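Local coordinates for protein ALKF (Bacillus cereus, PDB 3ZBO) that is related to the HEAT-like repeat DNA glycosylases and has affinity for branched DNA structures, while its precise biological role remains unknown, at residues C139-L142 and G143-D147; E152-I155 and S156-E160; A195-I198 and A199-V202. All coordinates share one frame; numbering follows the deposited sequence.

Contact 1: residues C139-L142 and G143-D147; sequences CWLL and GNRKD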
ATOM      1  N   CYS A 139       6.697   3.077   2.369  1.00 11.42           N
ATOM      2  CA  CYS A 139       7.401   1.953   1.699  1.00 11.07           C
ATOM      3  C   CYS A 139       7.413   2.176   0.194  1.00 11.97           C
ATOM      4  O   CYS A 139       8.466   1.922  -0.430  1.00 12.90           O
ATOM      5  CB  CYS A 139       6.697   0.635   1.975  1.00 11.54           C
ATOM      6  SG  CYS A 139       6.647   0.174   3.691  1.00 14.20           S
ATOM      7  N   TRP A 140       6.307   2.648  -0.429  1.00 12.05           N
ATOM      8  CA  TRP A 140       6.280   2.824  -1.868  1.00 12.59           C
ATOM      9  C   TRP A 140       7.148   3.993  -2.247  1.00 13.64           C
ATOM     10  O   TRP A 140       7.818   3.916  -3.312  1.00 13.64           O
ATOM     11  CB  TRP A 140       4.826   3.064  -2.377  1.00 11.89           C
ATOM     12  CG  TRP A 140       3.870   2.026  -1.798  1.00 11.32           C
ATOM     13  CD1 TRP A 140       2.576   2.336  -1.411  1.00 12.73           C
ATOM     14  CD2 TRP A 140       4.055   0.621  -1.488  1.00 12.34           C
ATOM     15  NE1 TRP A 140       1.930   1.211  -0.907  1.00 12.68           N
ATOM     16  CE2 TRP A 140       2.825   0.179  -0.863  1.00 11.85           C
ATOM     17  CE3 TRP A 140       5.169  -0.300  -1.543  1.00 14.78           C
ATOM     18  CZ2 TRP A 140       2.619  -1.143  -0.470  1.00 12.95           C
ATOM     19  CZ3 TRP A 140       4.984  -1.566  -1.134  1.00 14.04           C
ATOM     20  CH2 TRP A 140       3.714  -2.012  -0.556  1.00 12.52           C
ATOM     21  N   LEU A 141       7.172   5.048  -1.431  1.00 13.01           N
ATOM     22  CA  LEU A 141       8.054   6.216  -1.765  1.00 11.57           C
ATOM     23  C   LEU A 141       9.521   5.806  -1.700  1.00 13.87           C
ATOM     24  O   LEU A 141      10.329   6.207  -2.585  1.00 15.11           O
ATOM     25  CB  LEU A 141       7.845   7.305  -0.716  1.00 12.85           C
ATOM     26  CG  LEU A 141       6.537   8.045  -0.805  1.00 12.77           C
ATOM     27  CD1 LEU A 141       6.497   8.912   0.399  1.00 12.47           C
ATOM     28  CD2 LEU A 141       6.445   8.861  -2.083  1.00 12.64           C
ATOM     29  N   LEU A 142       9.903   4.992  -0.730  1.00 13.70           N
ATOM     30  CA  LEU A 142      11.366   4.608  -0.612  1.00 14.28           C
ATOM     31  C   LEU A 142      11.754   3.783  -1.834  1.00 17.86           C
ATOM     32  O   LEU A 142      12.952   3.749  -2.168  1.00 18.51           O
ATOM     33  CB  LEU A 142      11.515   3.807   0.639  1.00 15.59           C
ATOM     34  CG  LEU A 142      11.474   4.650   1.870  1.00 15.01           C
ATOM     35  CD1 LEU A 142      11.270   3.796   3.146  1.00 19.50           C
ATOM     36  CD2 LEU A 142      12.708   5.627   2.029  1.00 19.87           C
ATOM     37  N   GLY A 143      10.774   3.192  -2.582  1.00 19.27           N
ATOM     38  CA  GLY A 143      11.129   2.533  -3.871  1.00 18.22           C
ATOM     39  C   GLY A 143      11.013   3.365  -5.133  1.00 20.79           C
ATOM     40  O   GLY A 143      11.521   2.945  -6.219  1.00 21.06           O
ATOM     41  N   ASN A 144      10.344   4.511  -5.072  1.00 20.59           N
ATOM     42  CA  ASN A 144      10.209   5.329  -6.272  0.50 21.17           C
ATOM     43  C   ASN A 144      10.781   6.736  -6.091  1.00 21.79           C
ATOM     44  O   ASN A 144      10.499   7.623  -6.892  1.00 23.96           O
ATOM     45  CB  ASN A 144       8.761   5.369  -6.749  0.50 21.69           C
ATOM     46  CG  ASN A 144       8.644   5.842  -8.191  0.50 22.43           C
ATOM     47  OD1 ASN A 144       9.525   5.581  -9.017  0.50 27.12           O
ATOM     48  ND2 ASN A 144       7.568   6.519  -8.491  0.50 25.18           N
ATOM     49  N   ARG A 145      11.655   6.895  -5.081  1.00 21.21           N
ATOM     50  CA  ARG A 145      12.234   8.231  -4.878  1.00 20.60           C
ATOM     51  C   ARG A 145      13.689   8.037  -4.559  1.00 18.97           C
ATOM     52  O   ARG A 145      14.140   7.076  -3.934  1.00 18.33           O
ATOM     53  CB  ARG A 145      11.586   8.994  -3.696  1.00 18.25           C
ATOM     54  CG  ARG A 145      10.078   9.301  -3.797  1.00 22.86           C
ATOM     55  CD  ARG A 145       9.663  10.288  -4.804  1.00 23.44           C
ATOM     56  NE  ARG A 145       8.189  10.190  -4.861  1.00 29.47           N
ATOM     57  CZ  ARG A 145       7.389  11.136  -5.267  1.00 31.94           C
ATOM     58  NH1 ARG A 145       7.895  12.310  -5.704  1.00 36.57           N
ATOM     59  NH2 ARG A 145       6.092  10.928  -5.199  1.00 24.44           N
ATOM     60  N   LYS A 146      14.477   9.040  -4.960  1.00 17.80           N
ATOM     61  CA  LYS A 146      15.859   9.037  -4.527  0.50 16.79           C
ATOM     62  C   LYS A 146      15.973   9.321  -3.005  1.00 14.18           C
ATOM     63  O   LYS A 146      15.082   9.898  -2.355  1.00 16.95           O
ATOM     64  CB  LYS A 146      16.702  10.081  -5.331  0.50 18.35           C
ATOM     65  CG  LYS A 146      16.321  10.188  -6.826  0.50 19.36           C
ATOM     66  CD  LYS A 146      17.189  11.232  -7.616  0.50 18.96           C
ATOM     67  CE  LYS A 146      17.448  10.841  -9.059  0.50 24.62           C
ATOM     68  NZ  LYS A 146      18.209   9.567  -9.167  0.50 31.22           N
ATOM     69  N   ASP A 147      17.072   8.866  -2.416  1.00 14.86           N
ATOM     70  CA  ASP A 147      17.235   8.999  -1.024  1.00 16.34           C
ATOM     71  C   ASP A 147      17.145  10.430  -0.501  1.00 16.38           C
ATOM     72  O   ASP A 147      16.734  10.680   0.637  1.00 16.34           O
ATOM     73  CB  ASP A 147      18.541   8.327  -0.550  1.00 16.73           C
ATOM     74  CG  ASP A 147      18.476   6.812  -0.600  1.00 18.21           C
ATOM     75  OD1 ASP A 147      17.341   6.258  -0.669  1.00 18.12           O
ATOM     76  OD2 ASP A 147      19.562   6.224  -0.474  1.00 17.42           O
TER
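R145 has its CG beside the backbone N (chi1 -62°) and its chain bent once, at chi2 (-69°), which lays it across L141 at the frayed C-terminal end of helix 128-144, in a mainly helical fold related to the HEAT-like repeat DNA glycosylases. L141 also sets its CG beside its own N, and its CD2 branch meets the guanidinium obliquely, 3.5 Å from R145 NE. That NE is buried here without a polar partner, whereas NH2 is satisfied by the carbonyls of S110 and S112, so the arginine ties this helix end to the end of helix 98-110 and the loop that follows. The backbone loses its regular pattern at G143. Its N makes two weak bonds, to C139 O at 3.4 Å and to W140 O at 3.1 Å, the second a tighter turn than the first. N144 N in turn bonds L141 O at 3.0 Å, approaching from above the carbonyl plane, and is weakly bonded to W140 O as well. K235 spans the helix end and the loop after it, its NZ bonding L142 O and R145 O and salt-bridging D147 OD1. W140 packs against helix 98-110, gives its NE1 to D102 O and sets its ring edge-to-face with Y238. The aliphatic start of the R145 side chain lies against the same turn, with CB and CG each 3.3 Å from L141 O.

Contact 2: residues E152-I155 and S156-E160; sequences ESKI and SDMLE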
ATOM      1  N   GLU A 152      16.984  12.072   6.776  1.00 17.19           N
ATOM      2  CA  GLU A 152      17.518  10.882   7.450  1.00 18.12           C
ATOM      3  C   GLU A 152      17.093  10.880   8.919  1.00 18.07           C
ATOM      4  O   GLU A 152      16.698   9.866   9.486  1.00 17.60           O
ATOM      5  CB  GLU A 152      19.062  10.779   7.308  1.00 18.78           C
ATOM      6  CG  GLU A 152      19.641   9.655   8.029  1.00 22.71           C
ATOM      7  CD  GLU A 152      21.166   9.519   7.872  1.00 27.73           C
ATOM      8  OE1 GLU A 152      21.691   9.956   6.801  1.00 30.76           O
ATOM      9  OE2 GLU A 152      21.800   9.019   8.814  1.00 35.60           O
ATOM     10  N   SER A 153      17.075  12.055   9.582  1.00 16.58           N
ATOM     11  CA  SER A 153      16.607  12.035  10.938  1.00 16.75           C
ATOM     12  C   SER A 153      15.092  11.702  11.055  1.00 16.70           C
ATOM     13  O   SER A 153      14.738  11.046  12.018  1.00 17.37           O
ATOM     14  CB  SER A 153      16.925  13.445  11.643  1.00 20.44           C
ATOM     15  OG  SER A 153      16.238  14.427  10.976  1.00 28.68           O
ATOM     16  N   LYS A 154      14.245  12.097  10.100  1.00 17.46           N
ATOM     17  CA  LYS A 154      12.838  11.759  10.152  1.00 15.75           C
ATOM     18  C   LYS A 154      12.719  10.217  10.005  1.00 15.84           C
ATOM     19  O   LYS A 154      11.962   9.619  10.787  1.00 14.19           O
ATOM     20  CB  LYS A 154      12.091  12.403   9.005  1.00 15.24           C
ATOM     21  CG  LYS A 154      10.584  12.230   9.123  1.00 17.56           C
ATOM     22  CD  LYS A 154       9.948  12.812   7.792  1.00 23.61           C
ATOM     23  CE  LYS A 154       8.524  12.979   7.867  1.00 25.03           C
ATOM     24  NZ  LYS A 154       8.166  13.538   6.500  1.00 19.20           N
ATOM     25  N   ILE A 155      13.423   9.657   8.999  1.00 15.06           N
ATOM     26  CA  ILE A 155      13.310   8.165   8.863  1.00 13.93           C
ATOM     27  C   ILE A 155      13.837   7.455  10.087  1.00 13.52           C
ATOM     28  O   ILE A 155      13.282   6.474  10.560  1.00 13.89           O
ATOM     29  CB  ILE A 155      14.056   7.712   7.574  1.00 13.16           C
ATOM     30  CG1 ILE A 155      13.492   8.352   6.325  1.00 13.81           C
ATOM     31  CG2 ILE A 155      14.036   6.134   7.463  1.00 16.10           C
ATOM     32  CD1 ILE A 155      11.985   8.149   6.046  1.00 17.61           C
ATOM     33  N   SER A 156      14.952   7.951  10.696  1.00 14.62           N
ATOM     34  CA  SER A 156      15.437   7.329  11.886  1.00 16.03           C
ATOM     35  C   SER A 156      14.427   7.373  13.036  1.00 15.81           C
ATOM     36  O   SER A 156      14.245   6.373  13.761  1.00 16.74           O
ATOM     37  CB  SER A 156      16.768   8.061  12.230  1.00 18.76           C
ATOM     38  OG  SER A 156      17.335   7.502  13.389  1.00 22.50           O
ATOM     39  N   ASP A 157      13.772   8.531  13.187  1.00 15.84           N
ATOM     40  CA  ASP A 157      12.788   8.680  14.259  1.00 16.87           C
ATOM     41  C   ASP A 157      11.580   7.736  13.986  1.00 16.07           C
ATOM     42  O   ASP A 157      11.013   7.149  14.938  1.00 15.84           O
ATOM     43  CB  ASP A 157      12.312  10.132  14.323  1.00 18.32           C
ATOM     44  CG  ASP A 157      13.321  11.080  14.921  1.00 24.99           C
ATOM     45  OD1 ASP A 157      14.278  10.634  15.522  1.00 28.01           O
ATOM     46  OD2 ASP A 157      13.021  12.302  14.796  1.00 29.80           O
ATOM     47  N   MET A 158      11.222   7.581  12.711  1.00 15.73           N
ATOM     48  CA  MET A 158      10.198   6.619  12.333  1.00 14.29           C
ATOM     49  C   MET A 158      10.606   5.188  12.662  1.00 12.58           C
ATOM     50  O   MET A 158       9.742   4.395  13.163  1.00 13.56           O
ATOM     51  CB  MET A 158       9.865   6.765  10.843  1.00 14.07           C
ATOM     52  CG  MET A 158       9.122   8.079  10.562  1.00 12.40           C
ATOM     53  SD  MET A 158       8.968   8.399   8.845  1.00 15.59           S
ATOM     54  CE  MET A 158       7.659   7.244   8.396  1.00 14.68           C
ATOM     55  N   LEU A 159      11.869   4.817  12.452  1.00 12.61           N
ATOM     56  CA  LEU A 159      12.281   3.455  12.835  1.00 12.22           C
ATOM     57  C   LEU A 159      12.122   3.241  14.346  1.00 13.17           C
ATOM     58  O   LEU A 159      11.745   2.159  14.810  1.00 15.29           O
ATOM     59  CB  LEU A 159      13.767   3.217  12.492  1.00 12.02           C
ATOM     60  CG  LEU A 159      14.040   3.070  11.006  1.00 13.53           C
ATOM     61  CD1 LEU A 159      15.577   3.074  10.730  1.00 15.57           C
ATOM     62  CD2 LEU A 159      13.458   1.766  10.488  1.00 14.60           C
ATOM     63  N   GLU A 160      12.518   4.310  15.125  1.00 15.20           N
ATOM     64  CA  GLU A 160      12.368   4.194  16.579  1.00 16.45           C
ATOM     65  C   GLU A 160      10.916   4.080  17.022  1.00 15.48           C
ATOM     66  O   GLU A 160      10.621   3.284  17.919  1.00 17.74           O
ATOM     67  CB  GLU A 160      12.991   5.412  17.249  1.00 18.03           C
ATOM     68  CG  GLU A 160      14.485   5.434  17.225  1.00 21.36           C
ATOM     69  CD  GLU A 160      15.133   4.294  17.959  1.00 27.75           C
ATOM     70  OE1 GLU A 160      14.639   3.879  19.036  1.00 33.78           O
ATOM     71  OE2 GLU A 160      16.171   3.768  17.514  1.00 35.13           O
TER
HETATM   72  O   HOH W   1      13.582  14.695  13.059  1.00 49.00           O
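Four regular i to i+4 bonds join E152-I155 to S156-E160 in the first turns of helix 152-165. S156 N to E152 O, at 2.9 Å, opens the series and runs nearly along the C=O axis; D157 N to S153 O, M158 N to K154 O and L159 N to I155 O follow, the S153 bond with its donor tilted 28° from the carbonyl plane. On the inward side M158 takes its SD between two residues of the preceding turn. It lies 4.1 Å from I155 CD1, the two side chains meeting at a slant, and 4.2 Å from K154 CG, where they run side by side in the same direction. K154 is stretched out from a CG anti to its backbone N (chi1 -172°), and carries its NZ to the D120 carboxylate in a salt bridge, with hydrogen bonds to Y138 and Q116. S153 and D157 form an exposed polar pair: a water donates to D157 OD2 at 3.0 Å and is weakly bonded to S153 OG at 3.4 Å, linking residues one turn apart. S153 OG also bonds S151 OG, which takes the K154 N-H as the N-cap of the helix. With I155, M158 and L159 packed on helix 171-187, M158 also on 128-144 and L159 also on 192-202, this is an amphipathic helix of a fold related to the HEAT-like repeat glycosylases.

Contact 3: residues A195-I198 and A199-V202; sequences AVEI and AKEV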
ATOM      1  N   ALA A 195      18.239  -0.159  10.607  1.00 16.04           N
ATOM      2  CA  ALA A 195      16.993  -0.915  10.330  1.00 14.03           C
ATOM      3  C   ALA A 195      17.174  -2.408  10.638  1.00 14.57           C
ATOM      4  O   ALA A 195      16.272  -3.091  11.135  1.00 14.67           O
ATOM      5  CB  ALA A 195      16.510  -0.687   8.863  1.00 14.96           C
ATOM      6  N   VAL A 196      18.364  -2.918  10.309  1.00 13.86           N
ATOM      7  CA  VAL A 196      18.699  -4.340  10.616  1.00 15.19           C
ATOM      8  C   VAL A 196      18.643  -4.531  12.124  1.00 14.73           C
ATOM      9  O   VAL A 196      18.070  -5.535  12.603  1.00 15.26           O
ATOM     10  CB  VAL A 196      20.074  -4.767   9.993  1.00 15.55           C
ATOM     11  CG1 VAL A 196      20.550  -6.081  10.544  1.00 14.79           C
ATOM     12  CG2 VAL A 196      19.935  -4.785   8.465  1.00 14.48           C
ATOM     13  N   GLU A 197      19.227  -3.581  12.886  1.00 15.99           N
ATOM     14  CA  GLU A 197      19.259  -3.772  14.326  1.00 16.54           C
ATOM     15  C   GLU A 197      17.846  -3.622  14.905  1.00 16.20           C
ATOM     16  O   GLU A 197      17.460  -4.418  15.763  1.00 16.76           O
ATOM     17  CB  GLU A 197      20.212  -2.688  14.870  1.00 18.20           C
ATOM     18  CG  GLU A 197      20.264  -2.691  16.410  1.00 26.43           C
ATOM     19  CD  GLU A 197      20.615  -4.057  17.000  1.00 38.65           C
ATOM     20  OE1 GLU A 197      21.493  -4.765  16.419  1.00 42.37           O
ATOM     21  OE2 GLU A 197      20.006  -4.427  18.063  1.00 41.71           O
ATOM     22  N   ILE A 198      17.059  -2.681  14.355  1.00 13.95           N
ATOM     23  CA  ILE A 198      15.680  -2.556  14.842  1.00 16.27           C
ATOM     24  C   ILE A 198      14.902  -3.815  14.571  1.00 14.43           C
ATOM     25  O   ILE A 198      14.093  -4.278  15.404  1.00 15.58           O
ATOM     26  CB  ILE A 198      15.046  -1.309  14.366  1.00 15.33           C
ATOM     27  CG1 ILE A 198      15.746  -0.241  15.227  1.00 21.35           C
ATOM     28  CG2 ILE A 198      13.559  -1.241  14.734  1.00 17.71           C
ATOM     29  CD1 ILE A 198      15.415   1.042  14.991  1.00 25.76           C
ATOM     30  N   ALA A 199      15.096  -4.357  13.373  1.00 13.93           N
ATOM     31  CA  ALA A 199      14.393  -5.645  13.048  1.00 14.98           C
ATOM     32  C   ALA A 199      14.724  -6.737  14.035  1.00 16.42           C
ATOM     33  O   ALA A 199      13.818  -7.464  14.455  1.00 15.78           O
ATOM     34  CB  ALA A 199      14.645  -6.084  11.612  1.00 15.56           C
ATOM     35  N   LYS A 200      16.007  -6.857  14.410  1.00 16.24           N
ATOM     36  CA  LYS A 200      16.387  -7.837  15.416  1.00 17.26           C
ATOM     37  C   LYS A 200      15.707  -7.555  16.746  1.00 16.40           C
ATOM     38  O   LYS A 200      15.220  -8.521  17.406  1.00 17.42           O
ATOM     39  CB  LYS A 200      17.897  -7.747  15.569  1.00 16.93           C
ATOM     40  CG  LYS A 200      18.409  -8.783  16.541  1.00 23.79           C
ATOM     41  CD  LYS A 200      19.935  -8.720  16.626  1.00 29.63           C
ATOM     42  CE  LYS A 200      20.516  -9.931  17.365  1.00 36.04           C
ATOM     43  NZ  LYS A 200      21.885  -9.500  17.804  1.00 41.99           N
ATOM     44  N   GLU A 201      15.638  -6.287  17.136  1.00 16.72           N
ATOM     45  CA  GLU A 201      14.980  -5.903  18.430  1.00 16.49           C
ATOM     46  C   GLU A 201      13.489  -6.226  18.397  1.00 18.03           C
ATOM     47  O   GLU A 201      12.954  -6.695  19.416  1.00 19.26           O
ATOM     48  CB  GLU A 201      15.216  -4.429  18.772  1.00 19.30           C
ATOM     49  CG  GLU A 201      16.669  -4.245  19.094  1.00 23.85           C
ATOM     50  CD  GLU A 201      17.067  -2.899  19.616  1.00 36.26           C
ATOM     51  OE1 GLU A 201      16.333  -2.346  20.434  1.00 38.40           O
ATOM     52  OE2 GLU A 201      18.185  -2.457  19.251  1.00 41.51           O
ATOM     53  N   VAL A 202      12.840  -5.962  17.229  1.00 15.35           N
ATOM     54  CA  VAL A 202      11.409  -6.179  17.105  1.00 14.21           C
ATOM     55  C   VAL A 202      11.069  -7.668  17.112  1.00 15.47           C
ATOM     56  O   VAL A 202      10.091  -8.104  17.743  1.00 15.99           O
ATOM     57  CB  VAL A 202      10.942  -5.448  15.820  1.00 14.58           C
ATOM     58  CG1 VAL A 202       9.573  -5.912  15.433  1.00 16.40           C
ATOM     59  CG2 VAL A 202      10.840  -3.976  16.118  1.00 15.25           C
TER
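Like charges meet where the carboxylates of E197 and E201 approach, OE2 to OE2 at 2.9 Å, on the exposed side of helix 192-202. E197 has its CG anti to the backbone N (chi1 175°) and then bends at chi2 (54°), which brings its carboxylate across to the extended E201 chain; the two carboxylate planes lie 56° apart. So short an approach of two acceptors would be unfavourable if both were fully charged, and may reflect a proton shared or a raised pKa in one of them. E201 OE1 has a long, weak ion pair with K163, and K200 NZ stays 4.9 Å from E197 OE1, not in contact. The backbone bonds are those of a regular alpha-helix: A199 N to A195 O, K200 N to V196 O, E201 N to E197 O and V202 N to I198 O are four i to i+4 bonds of 2.8 to 3.0 Å. Apolar contact lies on the buried side, where the CG2 methyls of I198 and V202 meet obliquely at 4.1 Å. In this chain, whose fold is related to that of the HEAT-like repeat glycosylases, the helix is packed between its neighbours: A195 and I198 face helix 171-187, I198 also meets helix 152-165, and V196 and A199 touch helix 219-228. At its end, V202 O accepts a bond from H167, just ahead of strand 204-207.

How the contacts relate
All three contacts are local and partly buried, contacts 2 and 3 each within one helix, contact 1 across a helix end. Contact 1, whose bonds weaken as the chain leaves for the loop, lies nearest the chain centre and has no exposed residue among those touching. Contacts 2 and 3 are regular turns, one at the start of its helix and one at the end, each with buried residues on one side and exposed ones on the other: in contact 2 a water bonded to D157 reaches S153 only weakly, in contact 3 two acids crowd together. These two touch directly through L159 CB and I198 CD1, 3.7 Å apart, while contact 1 touches neither. All three share helix 171-187 as a neighbour.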